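Local coordinates for protein gamma-D-glutamyl-L-lysine dipeptidyl-peptidase (Bacillus cereus ATCC 10987, PDB 3H41) that probably cleaves gamma-D-glutamyl-L-lysine bonds in murein peptides as a cysteine peptidase, releasing the dipeptide L-Ala-gamma-D-Glu during cell wall degradation, at residues L60-V72 and V82-Y96. Sequence-based numbering, arbitrary orientation. Where two conformers were deposited one is given.
Sequences LETQALLGQEVTV and VLVHGQPTPRNEEGY. With ALA (alanine), chain B.
Val70, Thr71 and Val72 pair antiparallel with Val84, Leu83 and Val82, the axes of the short strand segments 4.5 Å apart at their closest, in a β-hairpin of the bacterial SH3-type domain. Thr71 and Leu83 form the hydrogen-bonded pair; Val70, Val82 and Val84 pack on the other face, towards Ile11 and Leu18. Where the strand ends, His85 N still reaches Glu69 O, and the imidazole lies with one face over the Glu69-Val70 peptide. With CG anti to the carbonyl carbon (chi1 -63°), the ring is turned so that NE2 donates to Thr71 OG1 at 2.7 Å, within the ring plane, and that hydroxyl donates onward to Glu94 OE2 from above the carboxylate plane.

Gln68 and Gln87 join the 84-87 turn to strand 60-65. The extended Gln68 side chain passes across Val84 CG1, gives NE2 to His85 O and takes Leu65 N on OE1. Gln87 is held at both ends of its amide: OE1 receives Thr62 OG1 at 2.7 Å, while NE2 reaches Gln63 O at 2.9 Å, and one water bridges the two NE2 atoms.

Glu61 and Tyr96 bind substrate, and Arg91 holds the Glu61 carboxylate in a bidentate, nearly straight salt bridge, NH1 to OE1 at 2.7 Å and NH2 to OE2 at 3.0 Å. Tyr96, one ring face over Thr62 CB, has its hydroxyl hydrogen-bonded to Asp234, and the bound alanine's N donates to Glu61 O at 2.7 Å.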
loop_
_atom_site.group_PDB
_atom_site.type_symbol
_atom_site.label_atom_id
_atom_site.label_comp_id
_atom_site.label_asym_id
_atom_site.label_seq_id
_atom_site.Cartn_x
_atom_site.Cartn_y
_atom_site.Cartn_z
ATOM N N LEU A 60 -4.928 -8.736 -10.889
ATOM C CA LEU A 60 -4.620 -8.353 -9.506
ATOM C C LEU A 60 -5.709 -7.545 -8.808
ATOM O O LEU A 60 -6.480 -6.810 -9.426
ATOM C CB LEU A 60 -3.335 -7.531 -9.463
ATOM C CG LEU A 60 -2.071 -8.148 -10.067
ATOM C CD1 LEU A 60 -0.810 -7.234 -9.865
ATOM C CD2 LEU A 60 -1.807 -9.591 -9.572
ATOM N N GLU A 61 -5.703 -7.655 -7.486
ATOM C CA GLU A 61 -6.660 -6.979 -6.631
ATOM C C GLU A 61 -6.010 -5.894 -5.811
ATOM O O GLU A 61 -6.439 -4.753 -5.854
ATOM C CB GLU A 61 -7.296 -8.003 -5.696
ATOM C CG GLU A 61 -8.190 -9.009 -6.396
ATOM C CD GLU A 61 -9.541 -8.431 -6.801
ATOM O OE1 GLU A 61 -9.711 -7.182 -6.878
ATOM O OE2 GLU A 61 -10.450 -9.252 -7.047
ATOM N N THR A 62 -4.993 -6.267 -5.033
ATOM C CA THR A 62 -4.342 -5.340 -4.130
ATOM C C THR A 62 -3.053 -5.971 -3.615
ATOM O O THR A 62 -2.685 -7.054 -4.023
ATOM C CB THR A 62 -5.249 -4.937 -2.945
ATOM O OG1 THR A 62 -4.655 -3.832 -2.223
ATOM C CG2 THR A 62 -5.512 -6.139 -2.023
ATOM N N GLN A 63 -2.361 -5.272 -2.743
ATOM C CA GLN A 63 -1.272 -5.886 -2.015
ATOM C C GLN A 63 -1.458 -5.592 -0.550
ATOM O O GLN A 63 -2.028 -4.548 -0.206
ATOM C CB GLN A 63 0.075 -5.336 -2.478
ATOM C CG GLN A 63 0.513 -5.774 -3.912
ATOM C CD GLN A 63 1.849 -5.171 -4.283
ATOM O OE1 GLN A 63 2.123 -3.999 -3.958
ATOM N NE2 GLN A 63 2.716 -5.970 -4.919
ATOM N N ALA A 64 -0.996 -6.511 0.307
ATOM C CA ALA A 64 -1.103 -6.358 1.763
ATOM C C ALA A 64 0.278 -6.485 2.354
ATOM O O ALA A 64 1.069 -7.334 1.908
ATOM C CB ALA A 64 -2.043 -7.410 2.350
ATOM N N LEU A 65 0.583 -5.646 3.341
ATOM C CA LEU A 65 1.932 -5.638 3.924
ATOM C C LEU A 65 2.143 -6.629 5.081
ATOM O O LEU A 65 1.201 -6.979 5.793
ATOM C CB LEU A 65 2.288 -4.241 4.431
ATOM C CG LEU A 65 2.189 -3.063 3.439
ATOM C CD1 LEU A 65 2.646 -1.723 4.084
ATOM C CD2 LEU A 65 2.960 -3.380 2.151
ATOM N N LEU A 66 3.409 -7.006 5.292
ATOM C CA LEU A 66 3.846 -7.766 6.453
ATOM C C LEU A 66 3.076 -7.341 7.699
ATOM O O LEU A 66 2.989 -6.142 8.020
ATOM C CB LEU A 66 5.339 -7.564 6.681
ATOM C CG LEU A 66 5.911 -8.359 7.855
ATOM C CD1 LEU A 66 6.082 -9.792 7.455
ATOM C CD2 LEU A 66 7.260 -7.693 8.308
ATOM N N GLY A 67 2.501 -8.322 8.384
ATOM C CA GLY A 67 1.740 -8.070 9.599
ATOM C C GLY A 67 0.292 -7.651 9.467
ATOM O O GLY A 67 -0.432 -7.632 10.473
ATOM N N GLN A 68 -0.153 -7.286 8.258
ATOM C CA GLN A 68 -1.541 -6.904 8.050
ATOM C C GLN A 68 -2.429 -8.131 8.292
ATOM O O GLN A 68 -2.032 -9.271 7.969
ATOM C CB GLN A 68 -1.736 -6.335 6.635
ATOM C CG GLN A 68 -3.008 -5.533 6.427
ATOM C CD GLN A 68 -2.915 -4.496 5.278
ATOM O OE1 GLN A 68 -1.915 -4.428 4.511
ATOM N NE2 GLN A 68 -3.955 -3.667 5.176
ATOM N N GLU A 69 -3.584 -7.893 8.926
ATOM C CA GLU A 69 -4.503 -8.975 9.271
ATOM C C GLU A 69 -5.456 -9.237 8.106
ATOM O O GLU A 69 -5.892 -8.307 7.433
ATOM C CB GLU A 69 -5.325 -8.615 10.491
ATOM C CG GLU A 69 -6.123 -9.794 11.056
ATOM C CD GLU A 69 -6.823 -9.449 12.381
ATOM O OE1 GLU A 69 -6.202 -8.782 13.240
ATOM O OE2 GLU A 69 -7.988 -9.851 12.566
ATOM N N VAL A 70 -5.781 -10.504 7.902
ATOM C CA VAL A 70 -6.726 -10.897 6.899
ATOM C C VAL A 70 -7.722 -11.906 7.509
ATOM O O VAL A 70 -7.400 -12.580 8.496
ATOM C CB VAL A 70 -6.041 -11.550 5.640
ATOM C CG1 VAL A 70 -4.913 -10.624 5.066
ATOM C CG2 VAL A 70 -5.530 -12.963 5.926
ATOM N N THR A 71 -8.898 -11.999 6.888
ATOM C CA THR A 71 -9.836 -13.088 7.151
ATOM C C THR A 71 -9.755 -14.096 5.998
ATOM O O THR A 71 -9.969 -13.716 4.847
ATOM C CB THR A 71 -11.288 -12.568 7.284
ATOM O OG1 THR A 71 -11.350 -11.559 8.309
ATOM C CG2 THR A 71 -12.322 -13.783 7.552
ATOM N N VAL A 72 -9.437 -15.352 6.301
ATOM C CA VAL A 72 -9.374 -16.401 5.283
ATOM C C VAL A 72 -10.795 -16.913 5.055
ATOM O O VAL A 72 -11.461 -17.366 6.013
ATOM C CB VAL A 72 -8.389 -17.542 5.639
ATOM C CG1 VAL A 72 -8.266 -18.538 4.492
ATOM C CG2 VAL A 72 -7.014 -16.994 6.026
ATOM N N VAL A 82 -8.819 -14.292 0.683
ATOM C CA VAL A 82 -8.721 -13.526 1.936
ATOM C C VAL A 82 -9.403 -12.187 1.780
ATOM O O VAL A 82 -9.622 -11.717 0.660
ATOM C CB VAL A 82 -7.240 -13.369 2.430
ATOM C CG1 VAL A 82 -6.537 -14.705 2.475
ATOM C CG2 VAL A 82 -6.413 -12.414 1.546
ATOM N N LEU A 83 -9.833 -11.625 2.899
ATOM C CA LEU A 83 -10.283 -10.247 2.963
ATOM C C LEU A 83 -9.258 -9.447 3.781
ATOM O O LEU A 83 -9.024 -9.735 4.967
ATOM C CB LEU A 83 -11.678 -10.138 3.616
ATOM C CG LEU A 83 -12.730 -11.079 3.024
ATOM C CD1 LEU A 83 -14.073 -10.932 3.794
ATOM C CD2 LEU A 83 -12.899 -10.820 1.518
ATOM N N VAL A 84 -8.665 -8.435 3.149
ATOM C CA VAL A 84 -7.631 -7.635 3.776
ATOM C C VAL A 84 -8.242 -6.545 4.626
ATOM O O VAL A 84 -8.925 -5.633 4.139
ATOM C CB VAL A 84 -6.662 -6.998 2.731
ATOM C CG1 VAL A 84 -5.554 -6.158 3.463
ATOM C CG2 VAL A 84 -6.034 -8.093 1.780
ATOM N N HIS A 85 -8.002 -6.628 5.920
ATOM C CA HIS A 85 -8.573 -5.651 6.830
ATOM C C HIS A 85 -7.817 -4.340 6.597
ATOM O O HIS A 85 -6.592 -4.333 6.362
ATOM C CB HIS A 85 -8.355 -6.071 8.292
ATOM C CG HIS A 85 -9.028 -7.360 8.684
ATOM N ND1 HIS A 85 -9.178 -7.743 10.005
ATOM C CD2 HIS A 85 -9.597 -8.338 7.946
ATOM C CE1 HIS A 85 -9.812 -8.902 10.056
ATOM N NE2 HIS A 85 -10.059 -9.298 8.820
ATOM N N GLY A 86 -8.552 -3.245 6.662
ATOM C CA GLY A 86 -7.945 -1.923 6.597
ATOM C C GLY A 86 -7.820 -1.362 5.203
ATOM O O GLY A 86 -7.237 -0.296 5.021
ATOM N N GLN A 87 -8.405 -2.066 4.229
ATOM C CA GLN A 87 -8.472 -1.595 2.869
ATOM C C GLN A 87 -9.928 -1.515 2.459
ATOM O O GLN A 87 -10.494 -2.469 1.925
ATOM C CB GLN A 87 -7.649 -2.500 1.954
ATOM C CG GLN A 87 -6.141 -2.398 2.238
ATOM C CD GLN A 87 -5.294 -3.050 1.155
ATOM O OE1 GLN A 87 -5.822 -3.536 0.147
ATOM N NE2 GLN A 87 -3.974 -3.097 1.375
ATOM N N PRO A 88 -10.565 -0.376 2.746
ATOM C CA PRO A 88 -12.022 -0.326 2.511
ATOM C C PRO A 88 -12.432 -0.448 1.039
ATOM O O PRO A 88 -11.738 0.048 0.144
ATOM C CB PRO A 88 -12.415 1.040 3.065
ATOM C CG PRO A 88 -11.339 1.373 4.057
ATOM C CD PRO A 88 -10.088 0.843 3.415
ATOM N N THR A 89 -13.520 -1.173 0.802
ATOM C CA THR A 89 -14.075 -1.319 -0.529
ATOM C C THR A 89 -15.581 -1.579 -0.405
ATOM O O THR A 89 -16.006 -2.279 0.513
ATOM C CB THR A 89 -13.424 -2.475 -1.306
ATOM O OG1 THR A 89 -14.193 -2.759 -2.485
ATOM C CG2 THR A 89 -13.240 -3.740 -0.431
ATOM N N PRO A 90 -16.381 -1.015 -1.319
ATOM C CA PRO A 90 -17.815 -1.367 -1.323
ATOM C C PRO A 90 -18.078 -2.828 -1.679
ATOM O O PRO A 90 -19.202 -3.284 -1.504
ATOM C CB PRO A 90 -18.418 -0.458 -2.412
ATOM C CG PRO A 90 -17.273 -0.074 -3.276
ATOM C CD PRO A 90 -16.052 -0.030 -2.352
ATOM N N ARG A 91 -17.079 -3.535 -2.201
ATOM C CA ARG A 91 -17.234 -4.949 -2.599
ATOM C C ARG A 91 -17.440 -5.905 -1.414
ATOM O O ARG A 91 -18.012 -6.997 -1.572
ATOM C CB ARG A 91 -16.019 -5.388 -3.448
ATOM C CG ARG A 91 -15.825 -4.514 -4.697
ATOM C CD ARG A 91 -14.444 -4.756 -5.338
ATOM N NE ARG A 91 -14.293 -6.150 -5.733
ATOM C CZ ARG A 91 -13.145 -6.728 -6.080
ATOM N NH1 ARG A 91 -12.003 -6.037 -6.091
ATOM N NH2 ARG A 91 -13.141 -8.003 -6.434
ATOM N N ASN A 92 -16.968 -5.521 -0.235
ATOM C CA ASN A 92 -16.991 -6.386 0.933
ATOM C C ASN A 92 -16.797 -5.578 2.201
ATOM O O ASN A 92 -15.847 -4.813 2.331
ATOM C CB ASN A 92 -15.922 -7.470 0.869
ATOM C CG ASN A 92 -16.134 -8.562 1.925
ATOM O OD1 ASN A 92 -15.851 -8.372 3.092
ATOM N ND2 ASN A 92 -16.615 -9.708 1.499
ATOM N N GLU A 93 -17.695 -5.796 3.153
ATOM C CA GLU A 93 -17.702 -4.966 4.329
ATOM C C GLU A 93 -16.585 -5.329 5.318
ATOM O O GLU A 93 -16.262 -4.522 6.175
ATOM C CB GLU A 93 -19.110 -4.960 4.964
ATOM C CG GLU A 93 -20.129 -4.230 4.064
ATOM C CD GLU A 93 -21.534 -4.135 4.658
ATOM O OE1 GLU A 93 -21.747 -4.635 5.790
ATOM O OE2 GLU A 93 -22.418 -3.557 3.981
ATOM N N GLU A 94 -15.948 -6.495 5.160
ATOM C CA GLU A 94 -14.894 -6.914 6.095
ATOM C C GLU A 94 -13.479 -6.589 5.624
ATOM O O GLU A 94 -12.575 -6.418 6.431
ATOM C CB GLU A 94 -14.973 -8.413 6.364
ATOM C CG GLU A 94 -14.101 -8.847 7.552
ATOM C CD GLU A 94 -14.410 -10.256 8.058
ATOM O OE1 GLU A 94 -15.302 -10.936 7.488
ATOM O OE2 GLU A 94 -13.746 -10.675 9.033
ATOM N N GLY A 95 -13.275 -6.527 4.319
ATOM C CA GLY A 95 -11.937 -6.280 3.792
ATOM C C GLY A 95 -11.863 -6.452 2.286
ATOM O O GLY A 95 -12.837 -6.862 1.648
ATOM N N TYR A 96 -10.683 -6.168 1.743
ATOM C CA TYR A 96 -10.448 -6.210 0.304
ATOM C C TYR A 96 -10.189 -7.629 -0.116
ATOM O O TYR A 96 -9.294 -8.284 0.417
ATOM C CB TYR A 96 -9.262 -5.301 -0.117
ATOM C CG TYR A 96 -9.440 -4.815 -1.533
ATOM C CD1 TYR A 96 -9.197 -5.656 -2.598
ATOM C CD2 TYR A 96 -9.904 -3.529 -1.815
ATOM C CE1 TYR A 96 -9.377 -5.246 -3.872
ATOM C CE2 TYR A 96 -10.101 -3.111 -3.127
ATOM C CZ TYR A 96 -9.833 -3.996 -4.155
ATOM O OH TYR A 96 -10.015 -3.679 -5.480
HETATM N N ALA B . -7.715 -2.656 -7.004
HETATM C CA ALA B . -6.709 -2.005 -7.954
HETATM C C ALA B . -7.382 -0.915 -8.779
HETATM O O ALA B . -8.590 -0.986 -9.043
HETATM C CB ALA B . -6.103 -3.040 -8.898
HETATM O O HOH W 1 -3.529 -0.849 3.629
#